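Local coordinates for NOL1/NOP2/sun family protein (PDB 3M4X) that probably methylates cytosine at carbon 5 in 16S ribosomal RNA, as members of the RsmB/RsmF family do with S-adenosylmethionine as methyl donor, at residues 8-13 against 27-31; 19-23 against 270-274. All coordinates share one frame; numbering follows the deposited sequence.

Contact 1 of 2, residues 8-13 against 27-31; sequences LPQQFI and FFSAL
Leu-8, Phe-12 and Ile-13 meet Phe-27, Phe-28 and Leu-31 in an apolar helix-helix contact within the helical hairpin that opens the RsmF-type N-terminal domain. Helices 10-20 and 24-33 follow each other through a short turn, and the start of the first lies against the second; Pro-9, at the N-cap, begins the first helix, its O accepting Ile-13 N. It is a worked example of how a helical hairpin can be held together mainly by aromatic rings and branched aliphatic chains, with 268 Å² buried between the segments.

Two layers can be told apart. In the deeper one, CG of Phe-12 is anti to its backbone N (chi1 174°), which carries the ring toward the second helix to meet Phe-27 and Leu-31, both approaching from the opposite direction. CZ of Phe-12 lies 3.8 Å from CE2 of Phe-27. CD2 of Leu-31 lies beside their junction: it reaches the edge of Phe-12, 3.8 Å from CE2, and within its own helix sits 3.6 Å above the Phe-27 plane, offset toward the rim. This layer continues into the methyltransferase domain, where Phe-191 meets Phe-12 edge-to-face and Phe-237 and Trp-286 do the same with Phe-27.

The outer layer is built on Phe-28. Leu-8 reaches in from the segment preceding the helix and divides its two methyls between neighbours on the second helix, CD1 close against Phe-28 CD2 at 3.4 Å and CD2 at 4.1 Å from Leu-31 CB. Ile-13 brings CG1 over one face of the Phe-28 ring and CG2 to its far end, 4.0 Å from CZ. That same CZ also touches the backbone, lying 3.3 Å from the carbonyl oxygen of Ile-13.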
# COMPACT_ATOMS: atom_id res chain seq x y z
N LEU A 8 8.09 23.77 -19.12
CA LEU A 8 6.66 23.74 -18.82
C LEU A 8 5.82 24.04 -20.06
O LEU A 8 6.26 24.79 -20.94
CB LEU A 8 6.33 24.75 -17.71
CG LEU A 8 7.13 24.61 -16.42
CD1 LEU A 8 6.74 25.69 -15.43
CD2 LEU A 8 6.94 23.24 -15.82
N PRO A 9 4.61 23.46 -20.14
CA PRO A 9 3.66 23.76 -21.22
C PRO A 9 3.11 25.18 -21.11
O PRO A 9 2.70 25.61 -20.03
CB PRO A 9 2.53 22.75 -20.97
CG PRO A 9 3.18 21.64 -20.22
CD PRO A 9 4.17 22.32 -19.33
N GLN A 10 3.10 25.90 -22.24
CA GLN A 10 2.68 27.30 -22.26
C GLN A 10 1.32 27.50 -21.61
O GLN A 10 1.12 28.45 -20.86
CB GLN A 10 2.65 27.85 -23.70
CG GLN A 10 3.51 27.06 -24.68
CD GLN A 10 2.93 25.69 -24.98
OE1 GLN A 10 1.84 25.57 -25.54
NE2 GLN A 10 3.65 24.64 -24.59
N GLN A 11 0.38 26.60 -21.89
CA GLN A 11 -0.98 26.73 -21.36
C GLN A 11 -1.03 26.59 -19.84
O GLN A 11 -1.84 27.23 -19.17
CB GLN A 11 -1.92 25.72 -22.02
CG GLN A 11 -2.06 25.91 -23.52
CD GLN A 11 -2.33 27.35 -23.90
OE1 GLN A 11 -1.57 27.94 -24.67
NE2 GLN A 11 -3.41 27.92 -23.37
N PHE A 12 -0.15 25.75 -19.32
CA PHE A 12 0.02 25.52 -17.89
C PHE A 12 0.60 26.76 -17.22
O PHE A 12 0.11 27.20 -16.17
CB PHE A 12 0.96 24.33 -17.70
CG PHE A 12 1.35 24.07 -16.28
CD1 PHE A 12 0.54 23.29 -15.45
CD2 PHE A 12 2.53 24.57 -15.77
CE1 PHE A 12 0.91 23.05 -14.14
CE2 PHE A 12 2.90 24.33 -14.46
CZ PHE A 12 2.09 23.56 -13.64
N ILE A 13 1.65 27.32 -17.82
CA ILE A 13 2.27 28.55 -17.36
C ILE A 13 1.27 29.72 -17.25
O ILE A 13 1.25 30.43 -16.24
CB ILE A 13 3.47 28.93 -18.27
CG1 ILE A 13 4.57 27.88 -18.12
CG2 ILE A 13 4.01 30.31 -17.95
CD1 ILE A 13 5.79 28.13 -18.98
N PHE A 27 7.03 29.05 -7.98
CA PHE A 27 6.42 27.78 -8.35
C PHE A 27 7.06 27.17 -9.58
O PHE A 27 7.45 26.00 -9.57
CB PHE A 27 4.91 27.98 -8.55
CG PHE A 27 4.18 26.76 -9.02
CD1 PHE A 27 4.23 25.57 -8.30
CD2 PHE A 27 3.39 26.81 -10.17
CE1 PHE A 27 3.53 24.45 -8.73
CE2 PHE A 27 2.69 25.69 -10.61
CZ PHE A 27 2.76 24.51 -9.89
N PHE A 28 7.18 27.96 -10.64
CA PHE A 28 7.79 27.50 -11.89
C PHE A 28 9.26 27.23 -11.66
O PHE A 28 9.83 26.29 -12.22
CB PHE A 28 7.67 28.54 -13.00
CG PHE A 28 6.26 28.91 -13.36
CD1 PHE A 28 5.91 30.23 -13.63
CD2 PHE A 28 5.27 27.94 -13.43
CE1 PHE A 28 4.59 30.58 -13.96
CE2 PHE A 28 3.95 28.27 -13.76
CZ PHE A 28 3.61 29.60 -14.02
N SER A 29 9.88 28.07 -10.84
CA SER A 29 11.30 27.97 -10.52
C SER A 29 11.57 26.67 -9.74
O SER A 29 12.62 26.03 -9.90
CB SER A 29 11.74 29.22 -9.76
OG SER A 29 13.03 29.09 -9.20
N ALA A 30 10.61 26.27 -8.91
CA ALA A 30 10.72 25.00 -8.21
C ALA A 30 10.59 23.88 -9.21
O ALA A 30 11.33 22.92 -9.18
CB ALA A 30 9.66 24.88 -7.13
N LEU A 31 9.65 24.04 -10.13
CA LEU A 31 9.34 23.01 -11.11
C LEU A 31 10.50 22.75 -12.07
O LEU A 31 10.78 21.61 -12.42
CB LEU A 31 8.07 23.38 -11.90
CG LEU A 31 6.72 22.69 -11.61
CD1 LEU A 31 6.61 22.13 -10.19
CD2 LEU A 31 5.56 23.63 -11.91

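Contact 2 of 2, residues 19-23 against 270-274; sequences LLGEE and RSEWG
Glu-23 and Arg-270 supply the charged part of this contact, their side chains running toward each other from opposite directions. Arg-270 NH2 donates to Glu-23 OE1 over 3.3 Å in a long but nearly straight bond (171°); the oxygen lies close to the guanidinium plane, whereas NH2 comes to its syn side from 33° out of the carboxylate plane. Carboxylate and guanidinium planes are turned 31° apart. The other carboxylate oxygen, OE2, is engaged by His-288 NE2.

A water reinforces the bridge. It accepts from Arg-270 NH1 at 3.0 Å and donates to Glu-23 OE1 at 2.6 Å and to Leu-20 O at 2.7 Å, so NH1 reaches both through it, while NH2 bonds Glu-23 directly.

Apolar contacts lie beside the charges. CG of Leu-19 packs 4.0 Å from Trp-273 CZ2, and its CD1 lies near NE1. Leu-20 CD2 meets the edge of the indole at CH2, 4.2 Å away, and also lies 3.9 Å from Arg-270 NH2. Arg-270 CD rests 3.3 Å above the indole plane near its rim.

Salt bridge, water and leucine-tryptophan packing together form part of the interface between the RsmF-type N-terminal domain and the Rossmann-like methyltransferase domain.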
# COMPACT_ATOMS: atom_id res chain seq x y z
N LEU A 19 -3.58 31.98 -11.57
CA LEU A 19 -4.05 31.39 -10.31
C LEU A 19 -3.19 31.83 -9.13
O LEU A 19 -3.72 32.10 -8.04
CB LEU A 19 -4.03 29.86 -10.37
CG LEU A 19 -5.31 29.04 -10.52
CD1 LEU A 19 -6.62 29.88 -10.47
CD2 LEU A 19 -5.22 28.21 -11.79
N LEU A 20 -1.88 31.90 -9.34
CA LEU A 20 -0.92 32.11 -8.25
C LEU A 20 -0.47 33.55 -8.07
O LEU A 20 0.01 33.92 -6.99
CB LEU A 20 0.31 31.20 -8.42
CG LEU A 20 0.05 29.72 -8.15
CD1 LEU A 20 1.32 28.87 -8.31
CD2 LEU A 20 -0.55 29.55 -6.77
N GLY A 21 -0.62 34.36 -9.11
CA GLY A 21 -0.15 35.73 -9.05
C GLY A 21 1.37 35.77 -9.04
O GLY A 21 2.02 35.19 -9.90
N GLU A 22 1.94 36.45 -8.05
CA GLU A 22 3.39 36.65 -8.05
C GLU A 22 4.09 35.42 -7.50
O GLU A 22 5.29 35.21 -7.73
CB GLU A 22 3.77 37.88 -7.23
CG GLU A 22 3.50 37.75 -5.74
CD GLU A 22 4.06 38.91 -4.96
OE1 GLU A 22 3.62 39.12 -3.81
OE2 GLU A 22 4.95 39.63 -5.49
N GLU A 23 3.33 34.62 -6.78
CA GLU A 23 3.82 33.37 -6.24
C GLU A 23 4.22 32.44 -7.39
O GLU A 23 5.05 31.53 -7.23
CB GLU A 23 2.73 32.73 -5.37
CG GLU A 23 3.16 31.47 -4.67
CD GLU A 23 2.13 30.97 -3.68
OE1 GLU A 23 1.07 31.62 -3.54
OE2 GLU A 23 2.38 29.93 -3.04
N ARG A 270 -7.68 26.20 -1.00
CA ARG A 270 -8.04 27.62 -1.07
C ARG A 270 -9.54 27.80 -1.27
O ARG A 270 -10.08 27.35 -2.27
CB ARG A 270 -7.26 28.33 -2.18
CG ARG A 270 -5.76 28.03 -2.13
CD ARG A 270 -4.96 29.01 -3.00
NE ARG A 270 -3.52 28.83 -2.81
CZ ARG A 270 -2.60 29.71 -3.19
NH1 ARG A 270 -2.96 30.85 -3.78
NH2 ARG A 270 -1.31 29.46 -2.97
N SER A 271 -10.20 28.45 -0.32
CA SER A 271 -11.65 28.59 -0.41
C SER A 271 -12.07 29.23 -1.74
O SER A 271 -13.08 28.84 -2.32
CB SER A 271 -12.18 29.40 0.76
OG SER A 271 -11.62 30.70 0.76
N GLU A 272 -11.28 30.19 -2.24
CA GLU A 272 -11.64 30.86 -3.48
C GLU A 272 -11.57 29.93 -4.70
O GLU A 272 -12.08 30.25 -5.76
CB GLU A 272 -10.80 32.13 -3.71
CG GLU A 272 -9.30 31.89 -3.99
CD GLU A 272 -8.46 31.82 -2.72
OE1 GLU A 272 -9.04 31.61 -1.63
OE2 GLU A 272 -7.22 31.98 -2.82
N TRP A 273 -10.96 28.76 -4.54
CA TRP A 273 -10.94 27.79 -5.63
C TRP A 273 -12.10 26.78 -5.57
O TRP A 273 -12.23 25.92 -6.44
CB TRP A 273 -9.60 27.06 -5.71
CG TRP A 273 -8.48 27.97 -6.09
CD1 TRP A 273 -8.58 29.23 -6.62
CD2 TRP A 273 -7.08 27.68 -6.01
NE1 TRP A 273 -7.33 29.74 -6.86
CE2 TRP A 273 -6.39 28.82 -6.49
CE3 TRP A 273 -6.34 26.58 -5.56
CZ2 TRP A 273 -4.99 28.89 -6.54
CZ3 TRP A 273 -4.95 26.65 -5.62
CH2 TRP A 273 -4.29 27.80 -6.10
N GLY A 274 -12.94 26.89 -4.54
CA GLY A 274 -14.07 25.99 -4.39
C GLY A 274 -15.38 26.74 -4.29
O GLY A 274 -15.45 27.93 -4.62
O HOH W 1 -0.95 32.81 -4.71

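From the N terminus, residues 8-13 start helix 10-20, whose far end supplies residues 19-23 before the chain turns into helix 24-33. Contact 1 closes a short loop, with 13 residues between its segments, and joins two consecutive helices. Contact 2 starts inside that loop and spans 246 intervening residues to reach the connection between strands 267-268 and 283-285, so the two closures cross. Contact 1 thus shapes the hairpin locally, whereas contact 2 ties it to the large mixed sheet of the methyltransferase domain. Their centres are about 15 Å apart, yet they touch directly: Leu-20 CD1 packs 3.5 Å from Phe-27 CD2, and helix 10-20 serves both.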